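Side-chain contacts in malonyl CoA-acyl carrier protein transacylase (Staphylococcus aureus, PDB 3IM9), which catalyses the transfer of the malonyl group from malonyl-CoA to holo-acyl carrier protein, supplying malonyl-ACP for fatty acid biosynthesis: residues I15-G18 with Q19-K23; L141-F145 with D146-E150; D149-C152 with K153-S157. All blocks are in the same frame, centred on the assembly; numbering follows the deposited sequence.

Contact 1 of 3, residues I15-G18 with Q19-K23; sequences IFPG and QGAQK. With SO4 (sulfate ion), chain D.
A type II beta turn runs from G18 to A21, closed by the backbone hydrogen bond from A21 N to G18 O at 3.0 Å. It forms where strand 11-16 of the parallel sheet leaves through P17 into the loop before helix 35-47. G20 occupies the third position of the turn with a positive phi of 108°, a conformation in which a CB would press against the carbonyl O of Q19; this accounts for glycine there. The chain therefore folds back far enough for A21 CB to meet P17 CB at 3.7 Å, an apolar touch between the methyl group and the flank of the ring. P17 also rests on E280 of strand 275-281. Q19 sends its side chain off the turn, CG anti to the backbone N (chi1 -171°) and the chain bent at chi2, and its amide is held at both ends, OE1 by T67 and NE2 by T70. G18 comes within about 6 Å of the side chain of S97, the probable nucleophile, and its N binds the sulfate ion, probably from the crystallisation liquor. G18 N donates to sulfate O1 at 2.7 Å in a nearly straight bond (172°). Just past the turn, Q22 folds back: G20 N donates to Q22 OE1 at 2.7 Å, in the amide plane and on a lone pair.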
# COMPACT_ATOMS: atom_id res chain seq x y z
N ILE A 15 4.34 9.28 -1.53
CA ILE A 15 3.94 8.01 -0.92
C ILE A 15 2.53 7.67 -1.40
O ILE A 15 1.71 8.59 -1.73
CB ILE A 15 3.97 8.03 0.64
CG1 ILE A 15 2.96 9.02 1.22
CG2 ILE A 15 5.40 8.40 1.10
CD1 ILE A 15 3.01 9.19 2.75
N PHE A 16 2.24 6.37 -1.44
CA PHE A 16 0.99 5.94 -2.13
C PHE A 16 0.21 4.98 -1.22
O PHE A 16 0.73 3.96 -0.76
CB PHE A 16 1.39 5.25 -3.42
CG PHE A 16 2.12 6.16 -4.38
CD1 PHE A 16 3.50 6.02 -4.53
CD2 PHE A 16 1.44 7.12 -5.10
CE1 PHE A 16 4.21 6.93 -5.37
CE2 PHE A 16 2.10 7.97 -6.01
CZ PHE A 16 3.50 7.84 -6.16
N PRO A 17 -1.10 5.21 -1.03
CA PRO A 17 -1.93 4.32 -0.20
C PRO A 17 -2.31 3.06 -0.95
O PRO A 17 -2.21 2.94 -2.18
CB PRO A 17 -3.16 5.18 0.06
CG PRO A 17 -3.31 6.00 -1.22
CD PRO A 17 -1.82 6.39 -1.58
N GLY A 18 -2.77 2.11 -0.15
CA GLY A 18 -3.25 0.79 -0.62
C GLY A 18 -4.69 0.52 -0.23
O GLY A 18 -5.48 1.47 0.09
N GLN A 19 -4.98 -0.77 -0.23
CA GLN A 19 -6.38 -1.26 0.12
C GLN A 19 -6.87 -0.58 1.36
O GLN A 19 -6.14 -0.52 2.42
CB GLN A 19 -6.27 -2.77 0.29
CG GLN A 19 -7.65 -3.43 0.44
CD GLN A 19 -8.31 -3.62 -0.89
OE1 GLN A 19 -7.68 -3.98 -1.88
NE2 GLN A 19 -9.67 -3.41 -0.91
N GLY A 20 -8.10 -0.11 1.29
CA GLY A 20 -8.68 0.65 2.43
C GLY A 20 -8.82 2.13 2.17
O GLY A 20 -9.72 2.76 2.77
N ALA A 21 -8.05 2.66 1.21
CA ALA A 21 -8.19 4.05 0.87
C ALA A 21 -9.16 4.36 -0.31
O ALA A 21 -9.50 5.51 -0.56
CB ALA A 21 -6.80 4.64 0.54
N GLN A 22 -9.67 3.32 -0.97
CA GLN A 22 -10.54 3.52 -2.14
C GLN A 22 -11.86 4.21 -1.72
O GLN A 22 -12.30 4.05 -0.54
CB GLN A 22 -10.82 2.17 -2.83
CG GLN A 22 -11.72 1.16 -2.04
CD GLN A 22 -11.01 0.40 -0.98
OE1 GLN A 22 -9.81 0.50 -0.72
NE2 GLN A 22 -11.84 -0.39 -0.29
N LYS A 23 -12.54 4.77 -2.69
CA LYS A 23 -13.88 5.32 -2.48
C LYS A 23 -14.56 5.41 -3.80
O LYS A 23 -13.89 5.76 -4.79
CB LYS A 23 -13.85 6.71 -1.81
CG LYS A 23 -13.05 7.77 -2.54
CD LYS A 23 -13.22 9.09 -1.66
CE LYS A 23 -12.97 10.36 -2.48
NZ LYS A 23 -13.88 10.46 -3.71
S SO4 D . -3.50 1.77 3.44
O1 SO4 D . -2.63 2.53 2.54
O2 SO4 D . -5.00 2.28 3.41
O3 SO4 D . -3.35 0.42 2.93
O4 SO4 D . -2.97 1.94 4.94

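Contact 2 of 3, residues L141-F145 with D146-E150; sequences LGLDF and DKVDE
This is the first turn of helix 145-155, entered from strand 135-141 through a short loop, with D144 at the N-cap position. The D144 side chain makes no capping bond; its carbonyl instead begins the helical pattern, with V148 N reaching D144 O at 3.0 Å, while K147 N to the same oxygen is a weak bond bent to 122°. D149 N follows with F145 O at 2.8 Å. On the inner side, L143 CB packs against V148 CG2 at 3.7 Å, and V148 continues onto I173 and V175 of strand 172-176. Both L143 methyls approach K147 CG, CD2 at 3.9 Å, before the lysine chain bends away to a long, weak ion pair with E150. D144 OD2 and D146 OD2, like charges, are 4.5 Å apart near the helix start, where the helix dipole would probably ease their proximity. F145 projects with CG anti to the backbone N (chi1 172°), which brings its ring along D149, the ring plane 16° from that of the carboxylate. The ring also rests on P164 and I167 of strand 162-169. Its contact with the aspartate is made by CE1, 3.9 Å from D149 CB.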
# COMPACT_ATOMS: atom_id res chain seq x y z
N LEU A 141 -5.96 -2.08 17.94
CA LEU A 141 -5.70 -0.66 18.18
C LEU A 141 -5.32 -0.54 19.64
O LEU A 141 -5.94 -1.13 20.50
CB LEU A 141 -6.92 0.18 17.89
CG LEU A 141 -7.46 -0.02 16.45
CD1 LEU A 141 -8.65 0.87 16.19
CD2 LEU A 141 -6.40 0.18 15.30
N GLY A 142 -4.38 0.36 19.91
CA GLY A 142 -4.12 0.77 21.29
C GLY A 142 -3.07 -0.02 22.02
O GLY A 142 -2.85 0.20 23.23
N LEU A 143 -2.37 -0.93 21.34
CA LEU A 143 -1.37 -1.74 22.02
C LEU A 143 -0.02 -1.59 21.40
O LEU A 143 0.09 -1.51 20.20
CB LEU A 143 -1.76 -3.26 21.99
CG LEU A 143 -2.86 -3.67 22.89
CD1 LEU A 143 -3.11 -5.18 22.68
CD2 LEU A 143 -2.48 -3.42 24.39
N ASP A 144 1.05 -1.64 22.20
CA ASP A 144 2.40 -1.62 21.63
C ASP A 144 2.67 -2.87 20.78
O ASP A 144 2.08 -3.92 21.02
CB ASP A 144 3.44 -1.50 22.74
CG ASP A 144 3.67 -0.06 23.17
OD1 ASP A 144 3.12 0.85 22.52
OD2 ASP A 144 4.39 0.16 24.16
N PHE A 145 3.57 -2.76 19.80
CA PHE A 145 3.90 -3.90 18.94
C PHE A 145 4.30 -5.13 19.78
O PHE A 145 3.95 -6.29 19.45
CB PHE A 145 5.04 -3.55 17.98
CG PHE A 145 5.52 -4.72 17.23
CD1 PHE A 145 6.54 -5.54 17.75
CD2 PHE A 145 4.87 -5.11 16.03
CE1 PHE A 145 6.95 -6.69 17.04
CE2 PHE A 145 5.29 -6.30 15.33
CZ PHE A 145 6.33 -7.06 15.79
N ASP A 146 5.11 -4.92 20.83
CA ASP A 146 5.61 -6.09 21.59
C ASP A 146 4.44 -6.86 22.27
O ASP A 146 4.45 -8.07 22.32
CB ASP A 146 6.76 -5.74 22.57
CG ASP A 146 6.43 -4.63 23.56
OD1 ASP A 146 7.41 -4.09 24.19
OD2 ASP A 146 5.23 -4.29 23.78
N LYS A 147 3.43 -6.13 22.71
CA LYS A 147 2.29 -6.76 23.31
C LYS A 147 1.44 -7.47 22.24
O LYS A 147 0.93 -8.59 22.48
CB LYS A 147 1.47 -5.72 24.04
CG LYS A 147 0.19 -6.25 24.60
CD LYS A 147 0.42 -7.39 25.68
CE LYS A 147 0.10 -6.88 27.09
NZ LYS A 147 0.31 -7.99 28.07
N VAL A 148 1.29 -6.85 21.08
CA VAL A 148 0.54 -7.53 19.98
C VAL A 148 1.27 -8.78 19.57
O VAL A 148 0.63 -9.83 19.30
CB VAL A 148 0.37 -6.58 18.82
CG1 VAL A 148 -0.45 -7.26 17.64
CG2 VAL A 148 -0.48 -5.33 19.25
N ASP A 149 2.59 -8.74 19.46
CA ASP A 149 3.34 -9.90 19.01
C ASP A 149 3.23 -11.00 20.08
O ASP A 149 3.03 -12.18 19.75
CB ASP A 149 4.80 -9.47 18.81
CG ASP A 149 5.62 -10.52 18.07
OD1 ASP A 149 5.18 -11.09 17.05
OD2 ASP A 149 6.70 -10.82 18.59
N GLU A 150 3.29 -10.61 21.38
CA GLU A 150 3.07 -11.64 22.40
C GLU A 150 1.74 -12.33 22.29
O GLU A 150 1.63 -13.58 22.42
CB GLU A 150 3.21 -10.98 23.79
CG GLU A 150 2.95 -11.97 24.88
CD GLU A 150 3.27 -11.36 26.25
OE1 GLU A 150 2.48 -10.54 26.69
OE2 GLU A 150 4.33 -11.76 26.79

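Contact 3 of 3, residues D149-C152 with K153-S157; sequences DEIC and KSLSS
K153 and D149 meet one turn apart in the last part of helix 145-155, and the lysine can be followed outward from its root. K153 CB is 3.6 Å from E150 O. CG, set anti to the carbonyl carbon (chi1 -62°), approaches D149 O at 3.3 Å, the same oxygen that accepts the helical bond from K153 N. The chain then bends at chi2, chi3 and chi4, and CE arrives beside the aspartate carboxylate, 3.7 Å from D149 OD2. NZ stops at 4.3 Å from that oxygen, beyond a salt bridge, so the attraction is probably a diffuse one between opposite charges, and it is the methylene CE that does the touching.

On another side of the helix, I151 and L155 extend together from the backbone. I151 CG2 faces the fork of the leucine, its distances to CD1 and CD2 being equal at 4.1 Å; L155 CD1 also comes within 3.5 Å of I151 O.

The helix ends with two bonds to one carbonyl. C152 O accepts S156 N, the final helical bond, and also S156 OG at 2.8 Å, and the two donors come from opposite faces of the carbonyl plane. The hydroxyl stands 39° out of that plane, above it and not on a lone pair. S156 OG also hydrogen-bonds with I162 N, tying the helix end to the start of strand 162-169. C152 packs on I162 and P164 of this strand, whereas I151 and L155 share L185 of helix 179-188: helix 145-155 thus lies against a sheet strand through one side and a second helix through another.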
# COMPACT_ATOMS: atom_id res chain seq x y z
N ASP A 149 2.59 -8.74 19.46
CA ASP A 149 3.34 -9.90 19.01
C ASP A 149 3.23 -11.00 20.08
O ASP A 149 3.03 -12.18 19.75
CB ASP A 149 4.80 -9.47 18.81
CG ASP A 149 5.62 -10.52 18.07
OD1 ASP A 149 5.18 -11.09 17.05
OD2 ASP A 149 6.70 -10.82 18.59
N GLU A 150 3.29 -10.61 21.38
CA GLU A 150 3.07 -11.64 22.40
C GLU A 150 1.74 -12.33 22.29
O GLU A 150 1.63 -13.58 22.42
CB GLU A 150 3.21 -10.98 23.79
CG GLU A 150 2.95 -11.97 24.88
CD GLU A 150 3.27 -11.36 26.25
OE1 GLU A 150 2.48 -10.54 26.69
OE2 GLU A 150 4.33 -11.76 26.79
N ILE A 151 0.69 -11.51 22.15
CA ILE A 151 -0.63 -12.06 21.98
C ILE A 151 -0.71 -13.02 20.80
O ILE A 151 -1.29 -14.10 20.89
CB ILE A 151 -1.67 -10.97 21.91
CG1 ILE A 151 -1.82 -10.33 23.29
CG2 ILE A 151 -3.00 -11.57 21.43
CD1 ILE A 151 -2.59 -8.96 23.19
N CYS A 152 -0.13 -12.60 19.69
CA CYS A 152 -0.09 -13.51 18.53
C CYS A 152 0.62 -14.85 18.79
O CYS A 152 0.11 -15.92 18.41
CB CYS A 152 0.48 -12.84 17.28
SG CYS A 152 -0.47 -11.50 16.56
N LYS A 153 1.70 -14.75 19.56
CA LYS A 153 2.42 -16.00 19.92
C LYS A 153 1.61 -16.87 20.89
O LYS A 153 1.61 -18.08 20.76
CB LYS A 153 3.83 -15.70 20.50
CG LYS A 153 4.63 -15.00 19.40
CD LYS A 153 5.80 -15.62 18.81
CE LYS A 153 6.91 -14.51 18.52
NZ LYS A 153 7.46 -14.74 17.12
N SER A 154 0.84 -16.26 21.77
CA SER A 154 -0.04 -17.01 22.63
C SER A 154 -1.13 -17.73 21.87
O SER A 154 -1.53 -18.87 22.23
CB SER A 154 -0.64 -16.09 23.71
OG SER A 154 0.40 -15.51 24.52
N LEU A 155 -1.76 -17.02 20.92
CA LEU A 155 -2.92 -17.64 20.27
C LEU A 155 -2.52 -18.67 19.21
O LEU A 155 -3.31 -19.58 18.93
CB LEU A 155 -3.80 -16.54 19.60
CG LEU A 155 -4.79 -15.84 20.54
CD1 LEU A 155 -4.33 -15.47 21.88
CD2 LEU A 155 -5.28 -14.55 19.74
N SER A 156 -1.32 -18.47 18.62
CA SER A 156 -0.84 -19.39 17.58
C SER A 156 -0.61 -20.75 18.22
O SER A 156 0.13 -20.86 19.14
CB SER A 156 0.45 -18.87 16.94
OG SER A 156 0.11 -17.67 16.22
N SER A 157 -1.31 -21.73 17.71
CA SER A 157 -1.39 -23.07 18.34
C SER A 157 -2.22 -24.00 17.46
O SER A 157 -3.03 -23.56 16.61
CB SER A 157 -2.03 -22.99 19.75
OG SER A 157 -3.33 -22.41 19.70

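Overall arrangement
Contacts 2 and 3 form one continuous unit: they share D149 and E150, cover helix 145-155 from its entry to its end, and have centres 11 Å apart. L143 CD1 at the entry meets I151 CD1 two turns on at 3.8 Å, so apolar packing runs on from contact 2 into contact 3. Contact 1 stands apart, its centre 24 Å from that of contact 2 and 29 Å from that of contact 3, and touches neither. It starts at the end of strand 11-16 of the parallel sheet and continues into the loop after it, the side chain of Q19 about 8 Å from that of H207. F145 and C152 are each about 12 Å from H207, side chain to side chain.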